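Long-range contacts in glutathione-independent glyoxalase DJ-1 (Schizosaccharomyces pombe, PDB 4QYT), which converts methylglyoxal to D-lactate in one step without glutathione and takes part in protection against reactive oxygen species: residues A[67-71]-A[97-102]; A[42-46]-A[57-63]; A[125-131]-A[155-161]. One frame throughout, in Å; residues are numbered along the deposited sequence. Where two conformers were deposited one is given.

Contact 1: residues A[67-71]-A[97-102]. With EDO (1,2-ethanediol), chain F.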
loop_
_atom_site.group_PDB
_atom_site.type_symbol
_atom_site.label_atom_id
_atom_site.label_comp_id
_atom_site.label_asym_id
_atom_site.label_seq_id
_atom_site.Cartn_x
_atom_site.Cartn_y
_atom_site.Cartn_z
ATOM N N ALA A 67 -8.933 -25.673 -9.549
ATOM C CA ALA A 67 -8.815 -25.360 -8.135
ATOM C C ALA A 67 -8.015 -26.394 -7.358
ATOM O O ALA A 67 -7.269 -26.060 -6.424
ATOM C CB ALA A 67 -10.175 -25.105 -7.506
ATOM N N ASP A 68 -8.197 -27.681 -7.710
ATOM C CA ASP A 68 -7.379 -28.703 -7.073
ATOM C C ASP A 68 -5.900 -28.459 -7.375
ATOM O O ASP A 68 -5.053 -28.634 -6.487
ATOM C CB ASP A 68 -7.774 -30.102 -7.535
ATOM C CG ASP A 68 -9.067 -30.619 -6.886
ATOM O OD1 ASP A 68 -9.487 -30.085 -5.848
ATOM O OD2 ASP A 68 -9.574 -31.659 -7.365
ATOM N N ASP A 69 -5.561 -28.048 -8.612
ATOM C CA ASP A 69 -4.167 -27.771 -8.910
ATOM C C ASP A 69 -3.662 -26.562 -8.133
ATOM O O ASP A 69 -2.520 -26.509 -7.672
ATOM C CB ASP A 69 -3.917 -27.660 -10.410
ATOM C CG ASP A 69 -2.451 -27.878 -10.726
ATOM O OD1 ASP A 69 -2.012 -29.033 -10.566
ATOM O OD2 ASP A 69 -1.764 -26.928 -11.112
ATOM N N PHE A 70 -4.532 -25.553 -8.015
ATOM C CA PHE A 70 -4.230 -24.393 -7.199
ATOM C C PHE A 70 -3.869 -24.800 -5.785
ATOM O O PHE A 70 -2.883 -24.325 -5.208
ATOM C CB PHE A 70 -5.417 -23.432 -7.202
ATOM C CG PHE A 70 -5.145 -22.159 -6.454
ATOM C CD1 PHE A 70 -5.283 -22.091 -5.087
ATOM C CD2 PHE A 70 -4.844 -21.001 -7.128
ATOM C CE1 PHE A 70 -5.100 -20.903 -4.397
ATOM C CE2 PHE A 70 -4.709 -19.784 -6.474
ATOM C CZ PHE A 70 -4.850 -19.735 -5.108
ATOM N N ALA A 71 -4.659 -25.713 -5.219
ATOM C CA ALA A 71 -4.425 -26.157 -3.866
ATOM C C ALA A 71 -3.145 -26.963 -3.696
ATOM O O ALA A 71 -2.581 -27.040 -2.610
ATOM C CB ALA A 71 -5.614 -26.981 -3.379
ATOM N N GLN A 97 -14.164 -21.386 -6.204
ATOM C CA GLN A 97 -13.796 -22.788 -6.016
ATOM C C GLN A 97 -12.598 -22.927 -5.088
ATOM O O GLN A 97 -12.550 -23.811 -4.233
ATOM C CB GLN A 97 -13.449 -23.425 -7.362
ATOM C CG GLN A 97 -14.651 -23.644 -8.295
ATOM C CD GLN A 97 -14.302 -23.761 -9.793
ATOM O OE1 GLN A 97 -13.166 -23.545 -10.232
ATOM N NE2 GLN A 97 -15.286 -24.087 -10.575
ATOM N N VAL A 98 -11.609 -22.054 -5.239
ATOM C CA VAL A 98 -10.465 -22.071 -4.339
ATOM C C VAL A 98 -10.922 -21.776 -2.920
ATOM O O VAL A 98 -10.495 -22.447 -1.980
ATOM C CB VAL A 98 -9.409 -21.028 -4.826
ATOM C CG1 VAL A 98 -8.409 -20.658 -3.728
ATOM C CG2 VAL A 98 -8.707 -21.526 -6.080
ATOM N N VAL A 99 -11.730 -20.720 -2.756
ATOM C CA VAL A 99 -12.190 -20.381 -1.415
ATOM C C VAL A 99 -12.974 -21.535 -0.748
ATOM O O VAL A 99 -12.767 -21.847 0.425
ATOM C CB VAL A 99 -12.990 -19.041 -1.487
ATOM C CG1 VAL A 99 -13.841 -18.792 -0.261
ATOM C CG2 VAL A 99 -12.045 -17.890 -1.793
ATOM N N LYS A 100 -13.863 -22.137 -1.501
ATOM C CA LYS A 100 -14.638 -23.265 -0.992
ATOM C C LYS A 100 -13.755 -24.439 -0.645
ATOM O O LYS A 100 -13.977 -25.123 0.379
ATOM C CB LYS A 100 -15.694 -23.680 -2.015
ATOM C CG LYS A 100 -16.811 -22.680 -2.154
ATOM C CD LYS A 100 -17.796 -23.070 -3.225
ATOM C CE LYS A 100 -18.740 -24.135 -2.702
ATOM N NZ LYS A 100 -19.634 -23.635 -1.601
ATOM N N GLU A 101 -12.766 -24.721 -1.490
ATOM C CA GLU A 101 -11.862 -25.815 -1.189
ATOM C C GLU A 101 -11.045 -25.554 0.053
ATOM O O GLU A 101 -10.781 -26.466 0.850
ATOM C CB GLU A 101 -10.908 -26.081 -2.355
ATOM C CG GLU A 101 -9.892 -27.175 -2.090
ATOM C CD GLU A 101 -10.516 -28.517 -1.741
ATOM O OE1 GLU A 101 -11.561 -28.869 -2.372
ATOM O OE2 GLU A 101 -9.835 -29.296 -1.003
ATOM N N PHE A 102 -10.585 -24.313 0.212
ATOM C CA PHE A 102 -9.713 -23.994 1.309
ATOM C C PHE A 102 -10.439 -23.918 2.637
ATOM O O PHE A 102 -9.832 -24.107 3.682
ATOM C CB PHE A 102 -8.968 -22.674 1.060
ATOM C CG PHE A 102 -7.737 -22.759 0.201
ATOM C CD1 PHE A 102 -7.520 -23.770 -0.697
ATOM C CD2 PHE A 102 -6.765 -21.779 0.308
ATOM C CE1 PHE A 102 -6.375 -23.816 -1.445
ATOM C CE2 PHE A 102 -5.626 -21.806 -0.451
ATOM C CZ PHE A 102 -5.428 -22.830 -1.329
HETATM C C1 EDO F . -11.635 -28.973 -8.201
HETATM O O1 EDO F . -10.531 -28.677 -9.074
HETATM C C2 EDO F . -12.971 -28.524 -8.760
HETATM O O2 EDO F . -13.222 -27.149 -8.418
HETATM O O HOH W 1 -11.662 -25.838 -10.438
HETATM O O HOH W 2 -7.981 -30.077 -3.467
HETATM O O HOH W 3 -11.564 -28.547 -4.970
#
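V98 presses both its methyls against the ring of F70, the tight half of the packing between helices 67-73 and 93-102. V98 CG2 sits over one face of the ring, toward its rim and 3.8 Å from the F70 centroid, as a CH-pi contact; V98 CG1 meets F70 CE1 at 3.4 Å. With CG anti to the backbone N (chi1 -176°), F70 carries its ring across to the other helix, where F102 CZ arrives at the ring edge, 3.6 Å from F70 CE1, the ring planes inclined at 52°. A71 CB completes this patch, 3.8 Å from F102 CE1, while A67 CB rests on Q97 CB at 3.7 Å.

Toward solvent the fit loosens and water takes over. D68 OD1 and E101 OE1 stay 4.2 Å apart, and one water donates to both, which probably eases their mutual repulsion. At the start of helix 67-73, another water links A67 N to Q97 OE1, and D68 N donates to O1 of a 1,2-ethanediol.

The axes of segments 67-71 and 97-102 come within 9.3 Å, with a crossing angle of -58°: helix-helix packing over one face of the mostly parallel central sheet of the DJ-1/PfpI fold. Beneath them V98 and F102 lie on A77 of strand 76-79, V99 and F102 on I110 of strand 109-112; the F70 ring also meets those of F10, on strand 7-12, and Y74.

Contact 2: residues A[42-46]-A[57-63]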
loop_
_atom_site.group_PDB
_atom_site.type_symbol
_atom_site.label_atom_id
_atom_site.label_comp_id
_atom_site.label_asym_id
_atom_site.label_seq_id
_atom_site.Cartn_x
_atom_site.Cartn_y
_atom_site.Cartn_z
ATOM N N ASN A 42 -6.295 -8.929 -19.947
ATOM C CA ASN A 42 -5.036 -8.482 -20.491
ATOM C C ASN A 42 -4.059 -9.657 -20.689
ATOM O O ASN A 42 -3.507 -10.198 -19.741
ATOM C CB ASN A 42 -4.425 -7.381 -19.602
ATOM C CG ASN A 42 -3.197 -6.767 -20.234
ATOM O OD1 ASN A 42 -2.121 -7.371 -20.242
ATOM N ND2 ASN A 42 -3.392 -5.647 -20.911
ATOM N N LYS A 43 -3.577 -9.821 -21.909
ATOM C CA LYS A 43 -2.745 -10.978 -22.218
ATOM C C LYS A 43 -1.296 -10.859 -21.749
ATOM O O LYS A 43 -0.545 -11.822 -21.785
ATOM C CB LYS A 43 -2.778 -11.248 -23.716
ATOM C CG LYS A 43 -4.170 -11.589 -24.227
ATOM C CD LYS A 43 -4.836 -12.691 -23.408
ATOM C CE LYS A 43 -6.242 -13.012 -23.914
ATOM N NZ LYS A 43 -6.505 -14.475 -24.058
ATOM N N ASP A 44 -0.910 -9.664 -21.327
ATOM C CA ASP A 44 0.464 -9.387 -20.918
ATOM C C ASP A 44 0.605 -9.335 -19.394
ATOM O O ASP A 44 1.666 -9.002 -18.887
ATOM C CB ASP A 44 0.947 -8.065 -21.538
ATOM C CG ASP A 44 0.933 -8.095 -23.045
ATOM O OD1 ASP A 44 1.254 -9.168 -23.608
ATOM O OD2 ASP A 44 0.372 -7.151 -23.637
ATOM N N ARG A 45 -0.515 -9.592 -18.721
ATOM C CA ARG A 45 -0.623 -9.540 -17.265
ATOM C C ARG A 45 -0.396 -8.144 -16.740
ATOM O O ARG A 45 0.146 -7.964 -15.649
ATOM C CB ARG A 45 0.358 -10.493 -16.602
ATOM C CG ARG A 45 0.275 -11.905 -17.153
ATOM C CD ARG A 45 1.167 -12.826 -16.353
ATOM N NE ARG A 45 2.501 -12.256 -16.182
ATOM C CZ ARG A 45 3.473 -12.390 -17.067
ATOM N NH1 ARG A 45 3.225 -12.996 -18.208
ATOM N NH2 ARG A 45 4.644 -11.809 -16.866
ATOM N N LEU A 46 -0.735 -7.163 -17.566
ATOM C CA LEU A 46 -0.671 -5.783 -17.145
ATOM C C LEU A 46 -2.020 -5.415 -16.569
ATOM O O LEU A 46 -3.048 -5.491 -17.239
ATOM C CB LEU A 46 -0.285 -4.872 -18.311
ATOM C CG LEU A 46 -0.221 -3.383 -17.937
ATOM C CD1 LEU A 46 0.833 -3.107 -16.866
ATOM C CD2 LEU A 46 0.039 -2.535 -19.175
ATOM N N ALA A 57 1.277 -8.398 -13.066
ATOM C CA ALA A 57 1.112 -9.525 -12.174
ATOM C C ALA A 57 2.140 -10.581 -12.527
ATOM O O ALA A 57 2.563 -10.711 -13.674
ATOM C CB ALA A 57 -0.276 -10.081 -12.272
ATOM N N ASN A 58 2.475 -11.427 -11.557
ATOM C CA ASN A 58 3.409 -12.520 -11.829
ATOM C C ASN A 58 2.860 -13.596 -12.746
ATOM O O ASN A 58 3.604 -14.200 -13.511
ATOM C CB ASN A 58 3.800 -13.219 -10.512
ATOM C CG ASN A 58 4.531 -12.356 -9.528
ATOM O OD1 ASN A 58 4.177 -12.313 -8.377
ATOM N ND2 ASN A 58 5.525 -11.622 -9.984
ATOM N N ARG A 59 1.577 -13.895 -12.574
ATOM C CA ARG A 59 0.891 -14.995 -13.245
ATOM C C ARG A 59 -0.484 -14.549 -13.693
ATOM O O ARG A 59 -1.071 -13.645 -13.099
ATOM C CB ARG A 59 0.746 -16.220 -12.337
ATOM C CG ARG A 59 2.039 -16.694 -11.711
ATOM C CD ARG A 59 1.849 -18.025 -10.997
ATOM N NE ARG A 59 1.561 -19.088 -11.950
ATOM C CZ ARG A 59 1.360 -20.349 -11.641
ATOM N NH1 ARG A 59 1.134 -20.700 -10.402
ATOM N NH2 ARG A 59 1.360 -21.252 -12.606
ATOM N N SER A 60 -1.014 -15.253 -14.691
ATOM C CA SER A 60 -2.433 -15.283 -14.958
ATOM C C SER A 60 -3.040 -16.533 -14.342
ATOM O O SER A 60 -2.454 -17.604 -14.399
ATOM C CB SER A 60 -2.680 -15.318 -16.462
ATOM O OG SER A 60 -4.040 -15.615 -16.720
ATOM N N TYR A 61 -4.268 -16.431 -13.840
ATOM C CA TYR A 61 -4.952 -17.599 -13.315
ATOM C C TYR A 61 -5.144 -18.670 -14.383
ATOM O O TYR A 61 -5.305 -19.841 -14.051
ATOM C CB TYR A 61 -6.278 -17.275 -12.650
ATOM C CG TYR A 61 -7.465 -17.114 -13.552
ATOM C CD1 TYR A 61 -7.540 -16.150 -14.526
ATOM C CD2 TYR A 61 -8.587 -17.901 -13.375
ATOM C CE1 TYR A 61 -8.669 -15.972 -15.300
ATOM C CE2 TYR A 61 -9.729 -17.725 -14.134
ATOM C CZ TYR A 61 -9.753 -16.776 -15.125
ATOM O OH TYR A 61 -10.896 -16.585 -15.887
ATOM N N LYS A 62 -5.116 -18.286 -15.656
ATOM C CA LYS A 62 -5.302 -19.242 -16.733
ATOM C C LYS A 62 -4.175 -20.253 -16.818
ATOM O O LYS A 62 -4.294 -21.290 -17.469
ATOM C CB LYS A 62 -5.498 -18.526 -18.058
ATOM C CG LYS A 62 -6.740 -17.645 -18.099
ATOM C CD LYS A 62 -7.051 -17.024 -19.446
ATOM C CE LYS A 62 -8.222 -16.050 -19.303
ATOM N NZ LYS A 62 -8.414 -15.144 -20.457
ATOM N N GLU A 63 -3.072 -19.957 -16.137
ATOM C CA GLU A 63 -1.940 -20.878 -16.021
ATOM C C GLU A 63 -2.221 -22.072 -15.128
ATOM O O GLU A 63 -1.423 -23.028 -15.093
ATOM C CB GLU A 63 -0.698 -20.187 -15.469
ATOM C CG GLU A 63 -0.163 -19.080 -16.349
ATOM C CD GLU A 63 0.851 -18.218 -15.649
ATOM O OE1 GLU A 63 1.596 -18.726 -14.776
ATOM O OE2 GLU A 63 0.915 -17.004 -15.965
#
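R45 keeps its CG anti to the carbonyl carbon (chi1 -52°) and bends at chi3 (-49°), which brings its NE round to the carbonyl of A57. R45 NE donates to A57 O over 2.9 Å at 165°; the acceptor lies at the edge of the guanidinium, in its plane, whereas the donor is tilted from the plane of the carbonyl. Two conformers were deposited for R45, and this bond belongs to the one described. In return A57 N donates to R45 O, also at 2.9 Å, and A57 is thus gripped at both its N and its O. One atom back along the side chain, R45 CD lies 3.6 Å from R59 C.

On the solvent side, K43 NZ and K62 NZ come within 4.1 Å, like charges on exposed side chains. Within 42-46, N42 OD1 accepts from D44 N and L46 N, from opposite faces of its amide plane. L46 itself packs on Y56 of the second subunit.

Residues N42 to R45 form a type I beta turn, opened by an Asx turn at N42; R45 is bonded to A57 just beyond the ends of the small antiparallel pair 46-48 and 54-56, a beta hairpin beside edge strand 59-60.

Contact 3: residues A[125-131]-A[155-161]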
loop_
_atom_site.group_PDB
_atom_site.type_symbol
_atom_site.label_atom_id
_atom_site.label_comp_id
_atom_site.label_asym_id
_atom_site.label_seq_id
_atom_site.Cartn_x
_atom_site.Cartn_y
_atom_site.Cartn_z
ATOM N N LEU A 125 -19.887 -19.436 1.622
ATOM C CA LEU A 125 -19.215 -19.808 2.886
ATOM C C LEU A 125 -20.142 -19.708 4.096
ATOM O O LEU A 125 -20.867 -18.738 4.237
ATOM C CB LEU A 125 -17.989 -18.943 3.176
ATOM C CG LEU A 125 -16.850 -19.052 2.174
ATOM C CD1 LEU A 125 -15.656 -18.288 2.690
ATOM C CD2 LEU A 125 -16.532 -20.507 1.894
ATOM N N PRO A 126 -20.063 -20.684 5.012
ATOM C CA PRO A 126 -21.049 -20.770 6.082
ATOM C C PRO A 126 -20.520 -20.213 7.402
ATOM O O PRO A 126 -21.157 -20.408 8.443
ATOM C CB PRO A 126 -21.278 -22.262 6.214
ATOM C CG PRO A 126 -19.932 -22.848 5.924
ATOM C CD PRO A 126 -19.368 -21.965 4.829
ATOM N N ASN A 127 -19.475 -19.397 7.353
ATOM C CA ASN A 127 -19.078 -18.661 8.547
ATOM C C ASN A 127 -20.268 -17.841 9.094
ATOM O O ASN A 127 -21.133 -17.352 8.350
ATOM C CB ASN A 127 -17.839 -17.781 8.278
ATOM C CG ASN A 127 -18.006 -16.887 7.066
ATOM O OD1 ASN A 127 -18.168 -17.375 5.948
ATOM N ND2 ASN A 127 -18.029 -15.570 7.291
ATOM N N LYS A 128 -20.252 -17.618 10.401
ATOM C CA LYS A 128 -21.323 -16.865 11.017
ATOM C C LYS A 128 -21.082 -15.373 11.019
ATOM O O LYS A 128 -22.024 -14.594 10.989
ATOM C CB LYS A 128 -21.565 -17.357 12.449
ATOM C CG LYS A 128 -21.855 -18.848 12.547
ATOM C CD LYS A 128 -22.971 -19.255 11.597
ATOM C CE LYS A 128 -22.997 -20.759 11.372
ATOM N NZ LYS A 128 -23.101 -21.516 12.651
ATOM N N GLN A 129 -19.835 -15.000 11.256
ATOM C CA GLN A 129 -19.462 -13.595 11.415
ATOM C C GLN A 129 -18.511 -13.157 10.304
ATOM O O GLN A 129 -17.847 -13.993 9.686
ATOM C CB GLN A 129 -18.791 -13.394 12.773
ATOM C CG GLN A 129 -19.677 -13.840 13.935
ATOM C CD GLN A 129 -19.130 -13.455 15.295
ATOM O OE1 GLN A 129 -19.838 -12.853 16.108
ATOM N NE2 GLN A 129 -17.929 -13.938 15.609
ATOM N N ILE A 130 -18.445 -11.850 10.060
ATOM C CA ILE A 130 -17.640 -11.315 8.961
ATOM C C ILE A 130 -17.441 -9.848 9.233
ATOM O O ILE A 130 -18.223 -9.215 9.958
ATOM C CB ILE A 130 -18.317 -11.587 7.594
ATOM C CG1 ILE A 130 -17.273 -11.763 6.480
ATOM C CG2 ILE A 130 -19.415 -10.559 7.290
ATOM C CD1 ILE A 130 -17.848 -12.223 5.164
ATOM N N THR A 131 -16.436 -9.275 8.593
ATOM C CA THR A 131 -16.457 -7.838 8.392
ATOM C C THR A 131 -16.122 -7.527 6.952
ATOM O O THR A 131 -15.824 -8.424 6.181
ATOM C CB THR A 131 -15.545 -7.082 9.381
ATOM O OG1 THR A 131 -15.908 -5.699 9.357
ATOM C CG2 THR A 131 -14.095 -7.221 9.035
ATOM N N GLU A 155 -12.583 -16.231 11.590
ATOM C CA GLU A 155 -13.485 -17.320 11.942
ATOM C C GLU A 155 -13.021 -18.512 11.149
ATOM O O GLU A 155 -12.790 -18.391 9.957
ATOM C CB GLU A 155 -14.943 -16.991 11.628
ATOM C CG GLU A 155 -15.875 -18.128 11.990
ATOM C CD GLU A 155 -17.338 -17.777 11.855
ATOM O OE1 GLU A 155 -17.659 -16.573 11.894
ATOM O OE2 GLU A 155 -18.161 -18.707 11.824
ATOM N N GLU A 156 -12.824 -19.646 11.821
ATOM C CA GLU A 156 -12.178 -20.777 11.192
ATOM C C GLU A 156 -10.866 -20.336 10.571
ATOM O O GLU A 156 -10.018 -19.808 11.295
ATOM C CB GLU A 156 -13.132 -21.489 10.228
ATOM C CG GLU A 156 -14.297 -22.126 10.958
ATOM C CD GLU A 156 -13.922 -23.370 11.777
ATOM O OE1 GLU A 156 -12.796 -23.873 11.681
ATOM O OE2 GLU A 156 -14.714 -23.806 12.617
ATOM N N ASN A 157 -10.661 -20.552 9.269
ATOM C CA ASN A 157 -9.432 -20.114 8.594
ATOM C C ASN A 157 -9.701 -18.998 7.589
ATOM O O ASN A 157 -8.909 -18.810 6.672
ATOM C CB ASN A 157 -8.756 -21.309 7.904
ATOM C CG ASN A 157 -9.607 -21.928 6.821
ATOM O OD1 ASN A 157 -10.833 -21.759 6.777
ATOM N ND2 ASN A 157 -8.940 -22.639 5.919
ATOM N N LEU A 158 -10.746 -18.211 7.873
ATOM C CA LEU A 158 -11.142 -17.068 7.045
ATOM C C LEU A 158 -10.862 -15.780 7.826
ATOM O O LEU A 158 -11.451 -15.554 8.901
ATOM C CB LEU A 158 -12.618 -17.138 6.710
ATOM C CG LEU A 158 -13.178 -15.925 5.938
ATOM C CD1 LEU A 158 -12.519 -15.763 4.577
ATOM C CD2 LEU A 158 -14.695 -16.004 5.842
ATOM N N ILE A 159 -9.999 -14.954 7.263
ATOM C CA ILE A 159 -9.718 -13.634 7.779
ATOM C C ILE A 159 -10.436 -12.633 6.865
ATOM O O ILE A 159 -10.222 -12.629 5.647
ATOM C CB ILE A 159 -8.192 -13.376 7.736
ATOM C CG1 ILE A 159 -7.426 -14.314 8.692
ATOM C CG2 ILE A 159 -7.888 -11.916 8.068
ATOM C CD1 ILE A 159 -7.241 -15.762 8.260
ATOM N N THR A 160 -11.231 -11.745 7.474
ATOM C CA THR A 160 -11.837 -10.638 6.735
ATOM C C THR A 160 -11.509 -9.305 7.398
ATOM O O THR A 160 -11.144 -9.254 8.575
ATOM C CB THR A 160 -13.357 -10.838 6.554
ATOM O OG1 THR A 160 -14.013 -10.908 7.821
ATOM C CG2 THR A 160 -13.664 -12.028 5.702
ATOM N N SER A 161 -11.516 -8.242 6.597
ATOM C CA SER A 161 -11.097 -6.935 7.072
ATOM C C SER A 161 -11.753 -5.813 6.284
ATOM O O SER A 161 -12.370 -6.044 5.272
ATOM C CB SER A 161 -9.587 -6.859 6.994
ATOM O OG SER A 161 -9.010 -5.745 7.603
#
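The carboxylate of E155 has N127 CB over one face, 3.6 Å from E155 CD, and two backbone N-H groups at its oxygens; the amide of N127 has L158 CD2 over a face, 3.6 Å from N127 CG, and Q129 O at its edge, accepting from ND2. E155 and L158 are the ends of a type II' turn, the tip of the beta hairpin that joins strands 152-155 and 158-161 at the margin of the central sheet.

The extended E155 chain, its CG anti to the backbone N (chi1 180°), reaches over to K128 and Q129, where the loop passes into strand 129-130. There K128 N donates to E155 OE2 at 2.8 Å and 174°, on the syn side though well out of the carboxylate plane, while Q129 N uses the syn lone pair of E155 OE1, also at 2.8 Å. Two bonds hold the carboxylate against rotation. With an alanine here, the amides of K128 and Q129 would probably be left without these acceptors and the loop set free to shift against the hairpin.

Deeper in, L125 CD1 and L158 CD2 meet tip to tip at 4.0 Å. T131, whose OG1 bonds L148 O and whose side chain lies about 8 Å from that of the inferred active-site residue H133, donates from its backbone N to T160 OG1 over 3.0 Å. T131 CG2 packs 3.6 Å from S161 CA.

Overall arrangement
From the N terminus the chain first lays down strands 7-12 and 34-39; contact 2 then closes a short loop, 42 to 63, around the small hairpin next to edge strand 59-60. Four residues on, contact 1 closes the longer excursion that runs from helix 67-73 through strand 76-79 to helix 93-102. Contact 3 closes last, bringing the segment around strand 129-130 to the hairpin at the far margin of the sheet. All three follow in series, with no nesting or crossing. Contacts 1 and 3 touch through V99 on L125 and a probable hydrogen bond from N157 ND2 to F102 O; contacts 2 and 3 lie on opposite sides of the chain's centre, their nearest atoms about 17 Å apart.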